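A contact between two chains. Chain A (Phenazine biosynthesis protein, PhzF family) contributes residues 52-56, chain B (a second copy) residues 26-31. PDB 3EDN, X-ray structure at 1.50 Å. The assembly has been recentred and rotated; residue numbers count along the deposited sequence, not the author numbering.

Chain A, residues 52-56: LSSEV
Chain B 26-31: LDADGL

The two stretches form a small, water-mediated contact in which an extended segment of chain A lies against a tight turn of chain B, with no direct hydrogen bond between them. Together they bury 222 Å², and the closest pair of CA atoms, S54(A) and G30(B), is 4.5 Å apart.

Chain A runs extended through L52(A), S53(A) and S54(A) (phi/psi -134/164, -77/153 and -135/143), then bends at E55(A) (-83/-17) and V56(A) (-133/1). The bend is accompanied by a local hydrogen bond: N of V56(A) donates to OG of S54(A) at 3.1 Å, with S54(A) at chi1 t and its CA-to-CB bond pointing away from chain B. In chain B, a type I beta turn spans A28(B) to L31(B), with D29(B) at -62/-14 and G30(B) at -91/0, closed by N of L31(B) donating to O of A28(B) at 3.0 Å. Before it, D27(B) (-144/100, chi1 t) accepts a hydrogen bond at OD1 from N of D29(B), 3.1 Å away, bracing the entry to the turn.

G30(B) is the centre of the packing. CA of G30(B) lies 3.5 Å from O of S53(A) in a CA-H...O contact with an angle of 164° at the hydrogen, and 4.3 Å from CG of E55(A). The absence of a side chain matters here, because an ideal CB on G30(B) would point toward chain A and sit 2.9 Å from CG of E55(A), a clash. Beside this contact S53(A), chi1 m, directs its CA-to-CB bond toward chain B, and its CB meets CB of D29(B), also chi1 m, at 4.0 Å. The carbonyl oxygens O of S53(A) and O of D29(B) approach to 3.5 Å without a proton to share, so this is proximity rather than bonding. OG of S53(A) and both carboxylate oxygens of D29(B) are hydrogen-bonded elsewhere in the structure.

Water supplies the polar links. E55(A) leaves its backbone sideways, but with chi1 m, chi2 m and chi3 -39° its carboxylate comes nearer to chain B. OE2 of E55(A) and O of D27(B), both acceptors, stand 4.4 Å apart and are joined through water. Water 1 lies 2.7 Å from OE2 of E55(A) and 2.7 Å from O of D27(B), and accepts from N of G30(B) at 2.9 Å; water 3 lies 3.0 Å from OE2 of E55(A) and 2.7 Å from O of D27(B). Water 2 links the backbones, accepting from N of E55(A) at 2.9 Å and donating to O of G30(B) at 2.7 Å.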

# COMPACT_ATOMS: atom_id res chain seq x y z
N LEU A 52 -8.13 -3.74 6.96
CA LEU A 52 -6.79 -3.32 7.39
C LEU A 52 -6.81 -2.77 8.82
O LEU A 52 -7.87 -2.45 9.36
CB LEU A 52 -6.27 -2.23 6.46
CG LEU A 52 -6.13 -2.72 5.01
CD1 LEU A 52 -6.18 -1.60 3.98
CD2 LEU A 52 -4.83 -3.47 4.89
N SER A 53 -5.62 -2.67 9.41
CA SER A 53 -5.50 -2.08 10.75
C SER A 53 -5.57 -0.56 10.64
O SER A 53 -5.22 0.02 9.62
CB SER A 53 -4.17 -2.49 11.41
OG SER A 53 -4.16 -3.88 11.73
N SER A 54 -6.02 0.09 11.72
CA SER A 54 -6.17 1.55 11.74
C SER A 54 -5.61 2.15 13.01
O SER A 54 -5.78 1.58 14.07
CB SER A 54 -7.64 1.96 11.63
OG SER A 54 -7.76 3.39 11.66
N GLU A 55 -4.99 3.33 12.87
CA GLU A 55 -4.51 4.12 14.00
C GLU A 55 -5.61 4.97 14.64
O GLU A 55 -5.45 5.45 15.77
CB GLU A 55 -3.41 5.07 13.53
CG GLU A 55 -2.13 4.38 13.06
CD GLU A 55 -1.30 3.87 14.21
OE1 GLU A 55 -1.21 4.56 15.25
OE2 GLU A 55 -0.73 2.76 14.09
N VAL A 56 -6.72 5.15 13.93
CA VAL A 56 -7.69 6.18 14.31
C VAL A 56 -9.14 5.70 14.30
O VAL A 56 -10.05 6.49 14.56
CB VAL A 56 -7.59 7.41 13.37
CG1 VAL A 56 -6.25 8.11 13.54
CG2 VAL A 56 -7.82 7.01 11.92
N LEU B 26 7.95 0.50 14.26
CA LEU B 26 7.87 -0.88 14.74
C LEU B 26 6.59 -1.63 14.35
O LEU B 26 6.57 -2.84 14.31
CB LEU B 26 8.10 -0.95 16.26
CG LEU B 26 9.48 -0.47 16.73
CD1 LEU B 26 9.46 -0.33 18.25
CD2 LEU B 26 10.56 -1.42 16.28
N ASP B 27 5.52 -0.88 14.14
CA ASP B 27 4.25 -1.45 13.67
C ASP B 27 3.59 -0.45 12.73
O ASP B 27 2.98 0.53 13.17
CB ASP B 27 3.33 -1.81 14.84
CG ASP B 27 2.02 -2.43 14.39
OD1 ASP B 27 1.73 -2.44 13.16
OD2 ASP B 27 1.27 -2.90 15.27
N ALA B 28 3.75 -0.73 11.44
CA ALA B 28 3.29 0.15 10.38
C ALA B 28 1.99 -0.35 9.73
O ALA B 28 1.62 0.15 8.67
CB ALA B 28 4.39 0.32 9.32
N ASP B 29 1.35 -1.35 10.33
CA ASP B 29 0.13 -1.92 9.73
C ASP B 29 -1.04 -0.93 9.58
O ASP B 29 -1.99 -1.22 8.84
CB ASP B 29 -0.34 -3.16 10.49
CG ASP B 29 0.48 -4.40 10.16
OD1 ASP B 29 1.10 -4.45 9.09
OD2 ASP B 29 0.44 -5.34 10.98
N GLY B 30 -0.97 0.22 10.25
CA GLY B 30 -2.03 1.24 10.12
C GLY B 30 -1.80 2.25 9.01
O GLY B 30 -2.63 3.12 8.78
N LEU B 31 -0.68 2.09 8.29
CA LEU B 31 -0.21 3.10 7.34
C LEU B 31 -0.29 2.73 5.86
O LEU B 31 -0.10 1.58 5.45
CB LEU B 31 1.25 3.47 7.68
CG LEU B 31 1.51 3.88 9.13
CD1 LEU B 31 3.03 4.05 9.36
CD2 LEU B 31 0.78 5.14 9.47
O HOH W 1 0.76 1.73 12.10
O HOH W 2 -4.45 4.47 10.28
O HOH W 3 1.95 1.99 15.25